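Local atomic coordinates of uncharacterized protein conserved in bacteria (Streptococcus suis, PDB entry 4FZ4), a protein that probably binds glycosaminoglycans, acting as a surface antigen that mediates attachment of the bacterium to host cells. Residues E114-A119 against D131-E136; A108-D113 against R127-R132; K14-E19 against D51-A56; M3-E8 against K64-V69. One frame throughout, in Å; residues are numbered along the deposited sequence.

All four contacts tie together parts of one helical chain, and they form two pairs. Interactions 1 and 2 adjoin each other, with centres about 2 Å apart, and both set the region around the end of helix 100-110 against helix 123-152: interaction 2 is buried and turns on one tyrosine hydroxyl, interaction 1 is a sparse ion pair at the surface. Interactions 3 and 4, centres about 13 Å apart, share helix 3-23. The former is buried and apolar, against helix 36-55; the latter, farther from the chain's centre and partly buried, sets a lysine on an aromatic face at the start of helix 66-95.

Interaction 1 (E114-A119 against D131-E136)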
loop_
_atom_site.group_PDB
_atom_site.type_symbol
_atom_site.label_atom_id
_atom_site.label_comp_id
_atom_site.label_asym_id
_atom_site.label_seq_id
_atom_site.Cartn_x
_atom_site.Cartn_y
_atom_site.Cartn_z
ATOM N N GLU A 114 0.906 6.891 14.576
ATOM C CA GLU A 114 0.675 8.328 14.568
ATOM C C GLU A 114 2.058 8.963 14.583
ATOM O O GLU A 114 2.903 8.625 15.416
ATOM C CB GLU A 114 -0.138 8.754 15.796
ATOM C CG GLU A 114 -0.774 10.157 15.704
ATOM C CD GLU A 114 0.210 11.281 15.931
ATOM O OE1 GLU A 114 0.971 11.213 16.919
ATOM O OE2 GLU A 114 0.216 12.242 15.130
ATOM N N GLY A 115 2.291 9.874 13.648
ATOM C CA GLY A 115 3.591 10.511 13.547
ATOM C C GLY A 115 4.345 9.876 12.394
ATOM O O GLY A 115 4.570 10.520 11.370
ATOM N N LYS A 116 4.710 8.605 12.550
ATOM C CA LYS A 116 5.440 7.868 11.519
ATOM C C LYS A 116 4.518 7.011 10.649
ATOM O O LYS A 116 4.472 5.787 10.799
ATOM C CB LYS A 116 6.513 6.974 12.167
ATOM C CG LYS A 116 7.258 6.036 11.197
ATOM C CD LYS A 116 8.172 6.788 10.229
ATOM C CE LYS A 116 8.743 5.870 9.134
ATOM N NZ LYS A 116 9.604 4.729 9.615
ATOM N N SER A 117 3.778 7.656 9.751
ATOM C CA SER A 117 2.877 6.954 8.835
ATOM C C SER A 117 2.809 7.732 7.531
ATOM O O SER A 117 3.260 8.872 7.460
ATOM C CB SER A 117 1.469 6.852 9.412
ATOM O OG SER A 117 0.803 8.099 9.318
ATOM N N ILE A 118 2.249 7.124 6.493
ATOM C CA ILE A 118 2.130 7.815 5.220
ATOM C C ILE A 118 0.816 8.575 5.171
ATOM O O ILE A 118 0.318 8.891 4.094
ATOM C CB ILE A 118 2.184 6.845 4.019
ATOM C CG1 ILE A 118 1.048 5.819 4.115
ATOM C CG2 ILE A 118 3.557 6.170 3.961
ATOM C CD1 ILE A 118 0.964 4.888 2.911
ATOM N N ALA A 119 0.251 8.863 6.340
ATOM C CA ALA A 119 -1.005 9.606 6.399
ATOM C C ALA A 119 -0.706 11.064 6.052
ATOM O O ALA A 119 -1.538 11.770 5.493
ATOM C CB ALA A 119 -1.614 9.511 7.803
ATOM N N ASP A 131 8.714 3.186 -2.521
ATOM C CA ASP A 131 9.599 2.516 -3.466
ATOM C C ASP A 131 10.976 2.271 -2.885
ATOM O O ASP A 131 11.726 1.439 -3.385
ATOM C CB ASP A 131 9.730 3.316 -4.766
ATOM C CG ASP A 131 8.478 3.237 -5.635
ATOM O OD1 ASP A 131 7.707 2.264 -5.498
ATOM O OD2 ASP A 131 8.272 4.139 -6.476
ATOM N N ARG A 132 11.310 2.992 -1.824
ATOM C CA ARG A 132 12.612 2.827 -1.211
ATOM C C ARG A 132 12.576 2.198 0.163
ATOM O O ARG A 132 12.600 0.980 0.284
ATOM C CB ARG A 132 13.335 4.172 -1.150
ATOM C CG ARG A 132 13.852 4.615 -2.499
ATOM C CD ARG A 132 14.576 5.939 -2.408
ATOM N NE ARG A 132 15.303 6.228 -3.640
ATOM C CZ ARG A 132 16.399 5.585 -4.034
ATOM N NH1 ARG A 132 16.910 4.609 -3.292
ATOM N NH2 ARG A 132 16.979 5.916 -5.179
ATOM N N GLU A 133 12.513 3.017 1.204
ATOM C CA GLU A 133 12.518 2.478 2.553
ATOM C C GLU A 133 11.612 1.257 2.747
ATOM O O GLU A 133 12.075 0.202 3.163
ATOM C CB GLU A 133 12.154 3.558 3.567
ATOM C CG GLU A 133 12.362 3.077 4.998
ATOM C CD GLU A 133 11.994 4.102 6.042
ATOM O OE1 GLU A 133 12.092 3.764 7.239
ATOM O OE2 GLU A 133 11.606 5.230 5.674
ATOM N N ALA A 134 10.329 1.392 2.443
ATOM C CA ALA A 134 9.403 0.279 2.612
ATOM C C ALA A 134 9.734 -0.961 1.759
ATOM O O ALA A 134 9.761 -2.081 2.279
ATOM C CB ALA A 134 7.983 0.744 2.327
ATOM N N SER A 135 9.990 -0.773 0.465
ATOM C CA SER A 135 10.288 -1.911 -0.401
ATOM C C SER A 135 11.584 -2.600 -0.024
ATOM O O SER A 135 11.689 -3.827 -0.111
ATOM C CB SER A 135 10.335 -1.483 -1.869
ATOM O OG SER A 135 9.052 -1.056 -2.286
ATOM N N GLU A 136 12.566 -1.808 0.394
ATOM C CA GLU A 136 13.852 -2.349 0.809
ATOM C C GLU A 136 13.641 -3.302 1.981
ATOM O O GLU A 136 14.063 -4.451 1.941
ATOM C CB GLU A 136 14.790 -1.223 1.260
ATOM C CG GLU A 136 14.994 -0.101 0.254
ATOM C CD GLU A 136 16.049 -0.416 -0.777
ATOM O OE1 GLU A 136 16.144 -1.591 -1.183
ATOM O OE2 GLU A 136 16.771 0.519 -1.189
#
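Lys116 and Glu133 make a surface salt bridge between the loop joining helices 100-110 and 123-152 and the second of these helices, in an all-helical fold. The electrostatic part is a single reach: Lys116 NZ lies 3.6 Å from Glu133 OE1, the two side chains approaching from opposite directions. Glu133 runs extended off its helix, while the lysine chain folds at chi2 (69°) and again at its end, and these two bends bring the ammonium within range of the carboxylate. Long, flexible, charged side chains suit such a place, since they span a gap that the backbones do not close. Only about 55 Å² is buried. Glu133 OE1 has a stronger partner in His109 ND1, a hydrogen bond; together the histidine and the lysine would probably help keep the carboxylate ionised.

The remaining hydrogen bonding lies within and behind the loop itself. Serine suits the position after Lys116 because its short hydroxyl can serve two partners. It pairs with Tyr37 OH of helix 36-55, and within the loop Ser117 OG accepts from Ala119 N at 3.1 Å, with an N-H...O angle of 156°, closing an ST turn.

Interaction 2 (A108-D113 against R127-R132); sequences AHLKQD and RDYVDR
A buried polar contact joins Tyr129 of helix 123-152 to His109, near the C-terminal end of helix 100-110, where the chain turns into the loop that links the two helices. It buries about 119 Å², and its centrepiece is one hydrogen bond: Tyr129 OH donates to His109 O at 2.6 Å. The carbonyl oxygen sits at the ring's edge, close to the ring plane, and His109 O also lies 3.3 Å from Tyr129 CE1. The C=O...O angle is 143°, with the hydroxyl tilted 16° from the carbonyl plane, so the approach comes from well to one side of the C=O bond.

Tyrosine suits the position because its ring can span the gap between backbones whose nearest CA atoms, His109 and Tyr129, stand 9.1 Å apart, while still ending in a donor. CG lies anti to the backbone N (chi1 161°), swinging the ring out from the helix. Leu110 CA comes to 3.5 Å from Tyr129 OH, and its apolar CD2 stays farther off. Gln112 reaches past in the opposite direction, with Gln112 NE2 3.5 Å from Tyr129 OH. That amide is held at both ends: Gln112 NE2 donates to Leu110 O at 3.0 Å, nearly in the amide plane, and OE1 accepts from Ile118 N. A buried glutamine is apt here, because one group can serve both a backbone acceptor and a backbone donor of the irregular chain.

The arrangement is that of a helix-loop-helix connection in which a side-chain donor from the second helix serves a carbonyl in the last turn of the first.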
loop_
_atom_site.group_PDB
_atom_site.type_symbol
_atom_site.label_atom_id
_atom_site.label_comp_id
_atom_site.label_asym_id
_atom_site.label_seq_id
_atom_site.Cartn_x
_atom_site.Cartn_y
_atom_site.Cartn_z
ATOM N N ALA A 108 10.963 -0.840 12.392
ATOM C CA ALA A 108 11.785 0.262 11.925
ATOM C C ALA A 108 11.355 0.889 10.599
ATOM O O ALA A 108 11.463 2.095 10.432
ATOM C CB ALA A 108 13.232 -0.205 11.810
ATOM N N HIS A 109 10.846 0.086 9.668
ATOM C CA HIS A 109 10.525 0.612 8.348
ATOM C C HIS A 109 9.113 0.518 7.790
ATOM O O HIS A 109 8.791 1.239 6.849
ATOM C CB HIS A 109 11.465 -0.028 7.326
ATOM C CG HIS A 109 12.916 0.091 7.671
ATOM N ND1 HIS A 109 13.573 1.302 7.728
ATOM C CD2 HIS A 109 13.848 -0.855 7.943
ATOM C CE1 HIS A 109 14.847 1.096 8.017
ATOM N NE2 HIS A 109 15.039 -0.205 8.152
ATOM N N LEU A 110 8.270 -0.350 8.336
ATOM C CA LEU A 110 6.931 -0.490 7.780
ATOM C C LEU A 110 5.789 -0.160 8.718
ATOM O O LEU A 110 4.796 0.429 8.294
ATOM C CB LEU A 110 6.748 -1.909 7.224
ATOM C CG LEU A 110 7.804 -2.334 6.191
ATOM C CD1 LEU A 110 7.955 -3.847 6.173
ATOM C CD2 LEU A 110 7.433 -1.791 4.827
ATOM N N LYS A 111 5.920 -0.539 9.983
ATOM C CA LYS A 111 4.859 -0.279 10.951
ATOM C C LYS A 111 4.387 1.163 10.884
ATOM O O LYS A 111 5.190 2.084 10.947
ATOM C CB LYS A 111 5.321 -0.600 12.374
ATOM C CG LYS A 111 4.229 -0.394 13.407
ATOM C CD LYS A 111 4.658 -0.787 14.812
ATOM C CE LYS A 111 3.515 -0.536 15.792
ATOM N NZ LYS A 111 3.835 -0.965 17.180
ATOM N N GLN A 112 3.075 1.336 10.753
ATOM C CA GLN A 112 2.451 2.653 10.674
ATOM C C GLN A 112 1.952 3.073 12.057
ATOM O O GLN A 112 1.260 2.308 12.733
ATOM C CB GLN A 112 1.266 2.618 9.701
ATOM C CG GLN A 112 1.618 2.171 8.290
ATOM C CD GLN A 112 2.399 3.213 7.526
ATOM O OE1 GLN A 112 1.916 4.324 7.299
ATOM N NE2 GLN A 112 3.615 2.865 7.121
ATOM N N ASP A 113 2.300 4.294 12.461
ATOM C CA ASP A 113 1.904 4.836 13.764
ATOM C C ASP A 113 1.701 6.338 13.665
ATOM O O ASP A 113 2.252 6.988 12.773
ATOM C CB ASP A 113 2.983 4.548 14.816
ATOM C CG ASP A 113 2.704 3.285 15.620
ATOM O OD1 ASP A 113 3.629 2.811 16.316
ATOM O OD2 ASP A 113 1.564 2.768 15.570
ATOM N N ARG A 127 5.823 8.312 -2.781
ATOM C CA ARG A 127 6.428 7.249 -3.579
ATOM C C ARG A 127 7.841 6.917 -3.120
ATOM O O ARG A 127 8.260 5.755 -3.147
ATOM C CB ARG A 127 6.433 7.597 -5.079
ATOM C CG ARG A 127 6.701 9.047 -5.438
ATOM C CD ARG A 127 6.842 9.205 -6.963
ATOM N NE ARG A 127 6.688 10.595 -7.404
ATOM C CZ ARG A 127 5.520 11.183 -7.659
ATOM N NH1 ARG A 127 4.385 10.499 -7.528
ATOM N NH2 ARG A 127 5.480 12.462 -8.023
ATOM N N ASP A 128 8.569 7.933 -2.680
ATOM C CA ASP A 128 9.938 7.737 -2.217
ATOM C C ASP A 128 9.997 6.704 -1.083
ATOM O O ASP A 128 10.690 5.684 -1.190
ATOM C CB ASP A 128 10.510 9.073 -1.740
ATOM C CG ASP A 128 12.010 9.024 -1.526
ATOM O OD1 ASP A 128 12.473 8.271 -0.643
ATOM O OD2 ASP A 128 12.726 9.748 -2.249
ATOM N N TYR A 129 9.266 6.973 -0.004
ATOM C CA TYR A 129 9.240 6.073 1.145
ATOM C C TYR A 129 8.785 4.674 0.767
ATOM O O TYR A 129 9.299 3.691 1.290
ATOM C CB TYR A 129 8.307 6.598 2.243
ATOM C CG TYR A 129 7.892 5.512 3.220
ATOM C CD1 TYR A 129 8.759 5.073 4.226
ATOM C CD2 TYR A 129 6.649 4.889 3.101
ATOM C CE1 TYR A 129 8.395 4.030 5.090
ATOM C CE2 TYR A 129 6.274 3.858 3.949
ATOM C CZ TYR A 129 7.152 3.426 4.943
ATOM O OH TYR A 129 6.783 2.376 5.763
ATOM N N VAL A 130 7.810 4.586 -0.131
ATOM C CA VAL A 130 7.300 3.283 -0.535
ATOM C C VAL A 130 8.237 2.526 -1.472
ATOM O O VAL A 130 8.525 1.351 -1.250
ATOM C CB VAL A 130 5.934 3.410 -1.223
ATOM C CG1 VAL A 130 5.415 2.019 -1.607
ATOM C CG2 VAL A 130 4.953 4.124 -0.301
ATOM N N ASP A 131 8.714 3.186 -2.521
ATOM C CA ASP A 131 9.599 2.516 -3.466
ATOM C C ASP A 131 10.976 2.271 -2.885
ATOM O O ASP A 131 11.726 1.439 -3.385
ATOM C CB ASP A 131 9.730 3.316 -4.766
ATOM C CG ASP A 131 8.478 3.237 -5.635
ATOM O OD1 ASP A 131 7.707 2.264 -5.498
ATOM O OD2 ASP A 131 8.272 4.139 -6.476
ATOM N N ARG A 132 11.310 2.992 -1.824
ATOM C CA ARG A 132 12.612 2.827 -1.211
ATOM C C ARG A 132 12.576 2.198 0.163
ATOM O O ARG A 132 12.600 0.980 0.284
ATOM C CB ARG A 132 13.335 4.172 -1.150
ATOM C CG ARG A 132 13.852 4.615 -2.499
ATOM C CD ARG A 132 14.576 5.939 -2.408
ATOM N NE ARG A 132 15.303 6.228 -3.640
ATOM C CZ ARG A 132 16.399 5.585 -4.034
ATOM N NH1 ARG A 132 16.910 4.609 -3.292
ATOM N NH2 ARG A 132 16.979 5.916 -5.179
#

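Interaction 3 (K14-E19 against D51-A56); sequences KELEKE and DNMDYA
Met53 reaches from helix 36-55 onto Leu16 of helix 3-23, packing two successive helices of the bundle that run in broadly opposite directions here. The tight part is a methyl group lodged against a CB of the other helix: Met53 CE lies 3.7 Å from Leu16 CB. Methionine suits this place, being long and unbranched, and able to bridge backbones whose closest CA atoms, those of Leu16 and Met53, are 8.5 Å apart. Its CG takes the crowded position between backbone N and carbonyl carbon (chi1 46°), and a bend at chi3 (-72°) then turns the terminal methyl onto Leu16 CB. Leucine adds a compact apolar surface, also touching Ile80 of helix 66-95, and Val13 packs on Met53 from the neighbouring turn of helix 3-23.

The solvent side is looser. Glu17 is exposed and lends only its aliphatic stem, Glu17 CG standing 3.8 Å from Met53 CE, while the chain continues straight on and carries the carboxylate off from the methyl. A glutamate is well placed at such a border, with methylenes for the apolar side and a charge for the water. No hydrogen bond crosses the two segments; behind the methyl, the sulfur Met53 SD stays 4.2 Å from Leu16 CB.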
loop_
_atom_site.group_PDB
_atom_site.type_symbol
_atom_site.label_atom_id
_atom_site.label_comp_id
_atom_site.label_asym_id
_atom_site.label_seq_id
_atom_site.Cartn_x
_atom_site.Cartn_y
_atom_site.Cartn_z
ATOM N N LYS A 14 -8.314 1.548 -13.901
ATOM C CA LYS A 14 -8.312 0.120 -14.172
ATOM C C LYS A 14 -7.074 -0.547 -13.587
ATOM O O LYS A 14 -7.126 -1.701 -13.163
ATOM C CB LYS A 14 -8.390 -0.135 -15.683
ATOM C CG LYS A 14 -9.707 0.324 -16.314
ATOM C CD LYS A 14 -9.780 -0.025 -17.800
ATOM C CE LYS A 14 -11.140 0.327 -18.406
ATOM N NZ LYS A 14 -11.416 1.794 -18.419
ATOM N N GLU A 15 -5.957 0.166 -13.559
ATOM C CA GLU A 15 -4.757 -0.417 -12.980
ATOM C C GLU A 15 -5.023 -0.552 -11.480
ATOM O O GLU A 15 -4.646 -1.544 -10.852
ATOM C CB GLU A 15 -3.544 0.480 -13.207
ATOM C CG GLU A 15 -2.218 -0.252 -13.051
ATOM C CD GLU A 15 -1.027 0.687 -12.889
ATOM O OE1 GLU A 15 -0.953 1.699 -13.624
ATOM O OE2 GLU A 15 -0.162 0.403 -12.029
ATOM N N LEU A 16 -5.691 0.445 -10.911
ATOM C CA LEU A 16 -6.009 0.414 -9.483
ATOM C C LEU A 16 -7.011 -0.681 -9.173
ATOM O O LEU A 16 -7.009 -1.242 -8.073
ATOM C CB LEU A 16 -6.577 1.750 -9.032
ATOM C CG LEU A 16 -5.579 2.900 -9.049
ATOM C CD1 LEU A 16 -6.347 4.209 -8.986
ATOM C CD2 LEU A 16 -4.608 2.771 -7.871
ATOM N N GLU A 17 -7.876 -0.973 -10.143
ATOM C CA GLU A 17 -8.880 -2.022 -9.980
ATOM C C GLU A 17 -8.175 -3.366 -9.908
ATOM O O GLU A 17 -8.548 -4.237 -9.123
ATOM C CB GLU A 17 -9.857 -2.029 -11.162
ATOM C CG GLU A 17 -10.708 -0.777 -11.288
ATOM C CD GLU A 17 -11.704 -0.862 -12.432
ATOM O OE1 GLU A 17 -11.290 -1.195 -13.564
ATOM O OE2 GLU A 17 -12.898 -0.589 -12.200
ATOM N N LYS A 18 -7.152 -3.525 -10.741
ATOM C CA LYS A 18 -6.380 -4.757 -10.781
ATOM C C LYS A 18 -5.603 -4.891 -9.477
ATOM O O LYS A 18 -5.550 -5.968 -8.885
ATOM C CB LYS A 18 -5.424 -4.733 -11.975
ATOM C CG LYS A 18 -4.519 -5.949 -12.074
ATOM C CD LYS A 18 -3.939 -6.105 -13.472
ATOM C CE LYS A 18 -5.045 -6.377 -14.494
ATOM N NZ LYS A 18 -4.544 -6.610 -15.885
ATOM N N GLU A 19 -5.021 -3.784 -9.028
ATOM C CA GLU A 19 -4.253 -3.756 -7.791
ATOM C C GLU A 19 -5.106 -4.142 -6.593
ATOM O O GLU A 19 -4.688 -4.942 -5.751
ATOM C CB GLU A 19 -3.668 -2.364 -7.565
ATOM C CG GLU A 19 -2.610 -1.952 -8.569
ATOM C CD GLU A 19 -1.360 -2.807 -8.481
ATOM O OE1 GLU A 19 -0.362 -2.474 -9.156
ATOM O OE2 GLU A 19 -1.374 -3.811 -7.741
ATOM N N ASP A 51 -13.778 6.599 -3.995
ATOM C CA ASP A 51 -14.488 7.806 -4.413
ATOM C C ASP A 51 -13.760 8.487 -5.564
ATOM O O ASP A 51 -14.365 8.800 -6.589
ATOM C CB ASP A 51 -14.624 8.773 -3.240
ATOM C CG ASP A 51 -15.396 8.172 -2.080
ATOM O OD1 ASP A 51 -15.576 8.866 -1.060
ATOM O OD2 ASP A 51 -15.824 7.002 -2.187
ATOM N N ASN A 52 -12.455 8.704 -5.397
ATOM C CA ASN A 52 -11.653 9.351 -6.435
ATOM C C ASN A 52 -11.686 8.644 -7.772
ATOM O O ASN A 52 -11.665 9.302 -8.818
ATOM C CB ASN A 52 -10.194 9.491 -6.001
ATOM C CG ASN A 52 -9.923 10.801 -5.316
ATOM O OD1 ASN A 52 -10.043 11.862 -5.923
ATOM N ND2 ASN A 52 -9.561 10.741 -4.041
ATOM N N MET A 53 -11.717 7.314 -7.768
ATOM C CA MET A 53 -11.751 6.621 -9.051
ATOM C C MET A 53 -13.149 6.566 -9.652
ATOM O O MET A 53 -13.293 6.461 -10.865
ATOM C CB MET A 53 -11.104 5.224 -8.966
ATOM C CG MET A 53 -11.491 4.346 -7.793
ATOM S SD MET A 53 -10.136 3.169 -7.399
ATOM C CE MET A 53 -10.224 2.054 -8.760
ATOM N N ASP A 54 -14.180 6.663 -8.818
ATOM C CA ASP A 54 -15.541 6.672 -9.341
ATOM C C ASP A 54 -15.669 7.988 -10.093
ATOM O O ASP A 54 -16.223 8.047 -11.195
ATOM C CB ASP A 54 -16.578 6.633 -8.214
ATOM C CG ASP A 54 -16.658 5.275 -7.528
ATOM O OD1 ASP A 54 -16.127 4.279 -8.081
ATOM O OD2 ASP A 54 -17.268 5.203 -6.439
ATOM N N TYR A 55 -15.129 9.040 -9.476
ATOM C CA TYR A 55 -15.137 10.388 -10.032
ATOM C C TYR A 55 -14.315 10.457 -11.309
ATOM O O TYR A 55 -14.719 11.099 -12.276
ATOM C CB TYR A 55 -14.555 11.379 -9.022
ATOM C CG TYR A 55 -14.703 12.837 -9.429
ATOM C CD1 TYR A 55 -15.722 13.628 -8.898
ATOM C CD2 TYR A 55 -13.840 13.416 -10.358
ATOM C CE1 TYR A 55 -15.878 14.957 -9.281
ATOM C CE2 TYR A 55 -13.989 14.741 -10.751
ATOM C CZ TYR A 55 -15.008 15.507 -10.208
ATOM O OH TYR A 55 -15.162 16.824 -10.589
ATOM N N ALA A 56 -13.156 9.801 -11.309
ATOM C CA ALA A 56 -12.282 9.811 -12.481
ATOM C C ALA A 56 -12.963 9.155 -13.678
ATOM O O ALA A 56 -12.462 9.218 -14.803
ATOM C CB ALA A 56 -10.966 9.101 -12.161
#

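Interaction 4 (M3-E8 against K64-V69)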
loop_
_atom_site.group_PDB
_atom_site.type_symbol
_atom_site.label_atom_id
_atom_site.label_comp_id
_atom_site.label_asym_id
_atom_site.label_seq_id
_atom_site.Cartn_x
_atom_site.Cartn_y
_atom_site.Cartn_z
ATOM N N MET A 3 -8.211 13.519 -25.694
ATOM C CA MET A 3 -8.895 12.260 -25.456
ATOM C C MET A 3 -7.848 11.309 -24.888
ATOM O O MET A 3 -8.149 10.450 -24.060
ATOM C CB MET A 3 -9.448 11.704 -26.768
ATOM C CG MET A 3 -9.840 12.775 -27.784
ATOM S SD MET A 3 -10.842 14.105 -27.085
ATOM C CE MET A 3 -10.531 15.425 -28.264
ATOM N N ALA A 4 -6.612 11.483 -25.342
ATOM C CA ALA A 4 -5.500 10.659 -24.887
ATOM C C ALA A 4 -5.251 10.954 -23.413
ATOM O O ALA A 4 -4.645 10.155 -22.696
ATOM C CB ALA A 4 -4.254 10.971 -25.706
ATOM N N LYS A 5 -5.738 12.111 -22.979
ATOM C CA LYS A 5 -5.600 12.570 -21.601
ATOM C C LYS A 5 -6.555 11.848 -20.649
ATOM O O LYS A 5 -6.138 11.359 -19.599
ATOM C CB LYS A 5 -5.850 14.083 -21.541
ATOM C CG LYS A 5 -5.938 14.676 -20.140
ATOM C CD LYS A 5 -6.393 16.133 -20.200
ATOM C CE LYS A 5 -6.604 16.726 -18.814
ATOM N NZ LYS A 5 -7.093 18.135 -18.874
ATOM N N VAL A 6 -7.834 11.786 -21.018
ATOM C CA VAL A 6 -8.843 11.138 -20.180
ATOM C C VAL A 6 -8.688 9.620 -20.102
ATOM O O VAL A 6 -8.930 9.020 -19.053
ATOM C CB VAL A 6 -10.275 11.452 -20.671
ATOM C CG1 VAL A 6 -10.551 12.950 -20.573
ATOM C CG2 VAL A 6 -10.457 10.960 -22.098
ATOM N N GLU A 7 -8.302 8.997 -21.209
ATOM C CA GLU A 7 -8.120 7.554 -21.218
ATOM C C GLU A 7 -6.925 7.213 -20.354
ATOM O O GLU A 7 -6.883 6.163 -19.710
ATOM C CB GLU A 7 -7.911 7.048 -22.641
ATOM C CG GLU A 7 -9.212 6.721 -23.347
ATOM C CD GLU A 7 -10.041 5.703 -22.580
ATOM O OE1 GLU A 7 -9.509 4.614 -22.276
ATOM O OE2 GLU A 7 -11.222 5.991 -22.280
ATOM N N GLU A 8 -5.956 8.119 -20.349
ATOM C CA GLU A 8 -4.756 7.958 -19.547
ATOM C C GLU A 8 -5.235 7.703 -18.118
ATOM O O GLU A 8 -4.630 6.941 -17.363
ATOM C CB GLU A 8 -3.938 9.246 -19.607
ATOM C CG GLU A 8 -2.539 9.145 -19.044
ATOM C CD GLU A 8 -1.853 10.500 -18.981
ATOM O OE1 GLU A 8 -0.607 10.533 -18.857
ATOM O OE2 GLU A 8 -2.563 11.531 -19.049
ATOM N N LYS A 64 -11.715 21.111 -13.358
ATOM C CA LYS A 64 -10.812 22.010 -12.653
ATOM C C LYS A 64 -9.908 21.208 -11.745
ATOM O O LYS A 64 -8.720 21.495 -11.606
ATOM C CB LYS A 64 -11.592 23.018 -11.810
ATOM C CG LYS A 64 -10.694 23.966 -11.029
ATOM C CD LYS A 64 -11.494 25.007 -10.266
ATOM C CE LYS A 64 -10.579 26.061 -9.651
ATOM N NZ LYS A 64 -9.640 25.485 -8.650
ATOM N N PHE A 65 -10.491 20.185 -11.137
ATOM C CA PHE A 65 -9.773 19.328 -10.221
ATOM C C PHE A 65 -9.270 18.046 -10.872
ATOM O O PHE A 65 -8.980 17.066 -10.191
ATOM C CB PHE A 65 -10.684 19.020 -9.058
ATOM C CG PHE A 65 -11.169 20.244 -8.350
ATOM C CD1 PHE A 65 -10.332 20.937 -7.476
ATOM C CD2 PHE A 65 -12.462 20.714 -8.553
ATOM C CE1 PHE A 65 -10.773 22.074 -6.817
ATOM C CE2 PHE A 65 -12.918 21.859 -7.895
ATOM C CZ PHE A 65 -12.071 22.539 -7.025
ATOM N N PHE A 66 -9.148 18.069 -12.193
ATOM C CA PHE A 66 -8.680 16.911 -12.947
ATOM C C PHE A 66 -7.312 16.452 -12.433
ATOM O O PHE A 66 -7.084 15.263 -12.216
ATOM C CB PHE A 66 -8.591 17.271 -14.437
ATOM C CG PHE A 66 -8.280 16.100 -15.338
ATOM C CD1 PHE A 66 -9.219 15.650 -16.260
ATOM C CD2 PHE A 66 -7.044 15.464 -15.280
ATOM C CE1 PHE A 66 -8.933 14.582 -17.112
ATOM C CE2 PHE A 66 -6.743 14.394 -16.126
ATOM C CZ PHE A 66 -7.688 13.954 -17.043
ATOM N N HIS A 67 -6.405 17.404 -12.248
ATOM C CA HIS A 67 -5.061 17.116 -11.771
ATOM C C HIS A 67 -5.088 16.634 -10.318
ATOM O O HIS A 67 -4.380 15.696 -9.951
ATOM C CB HIS A 67 -4.189 18.374 -11.889
ATOM C CG HIS A 67 -4.700 19.540 -11.098
ATOM N ND1 HIS A 67 -5.811 20.267 -11.471
ATOM C CD2 HIS A 67 -4.276 20.077 -9.928
ATOM C CE1 HIS A 67 -6.050 21.198 -10.565
ATOM N NE2 HIS A 67 -5.134 21.104 -9.617
ATOM N N LYS A 68 -5.900 17.283 -9.493
ATOM C CA LYS A 68 -6.015 16.904 -8.090
ATOM C C LYS A 68 -6.483 15.457 -7.962
ATOM O O LYS A 68 -5.898 14.668 -7.216
ATOM C CB LYS A 68 -7.001 17.825 -7.372
ATOM C CG LYS A 68 -6.450 19.218 -7.095
ATOM C CD LYS A 68 -5.271 19.142 -6.133
ATOM C CE LYS A 68 -4.592 20.485 -5.980
ATOM N NZ LYS A 68 -3.388 20.385 -5.108
ATOM N N VAL A 69 -7.542 15.116 -8.688
ATOM C CA VAL A 69 -8.076 13.764 -8.654
ATOM C C VAL A 69 -7.036 12.767 -9.153
ATOM O O VAL A 69 -6.936 11.653 -8.633
ATOM C CB VAL A 69 -9.376 13.646 -9.506
ATOM C CG1 VAL A 69 -9.759 12.181 -9.687
ATOM C CG2 VAL A 69 -10.517 14.389 -8.810
#
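Lys5 lies flat across one face of the Phe66 ring, its side chain sliding past the phenylalanine in the opposite direction. Lys5 CE sits almost exactly over the middle, 3.4 Å from the centroid of the Phe66 ring and only 10° off the normal, which makes a close CH-pi contact. Farther along, Lys5 NZ is 4.2 Å from the centroid of the Phe66 ring, still over the face, and forms a cation-pi interaction. Phenylalanine suits the place because its flat, electron-rich face can accept both methylene and ammonium. The stem touches as well, Lys5 CG lying 3.6 Å from Phe66 CZ. With CG anti to the backbone N (chi1 172°) and the chain extended, the lysine presents a straight run of methylenes.

This pairing joins the beginning of helix 3-23 to the first turn of helix 66-95, near one end of the helical fold. Phe66 directly follows the N-cap residue Phe65. Met59, from the loop before helix 66-95, also packs on Phe66, and a hydrogen bond to Ala61 O in that loop gives the ammonium of Lys5 a polar partner besides the ring.

Val6 crosses Phe66 at about a right angle, and Val6 CG1 approaches the ring edge near the plane, 4.2 Å from Phe66 CE1. Beta-branched and short, it touches one edge while the longer lysine spans the face; Lys5 O also lies at the ring edge, in its plane.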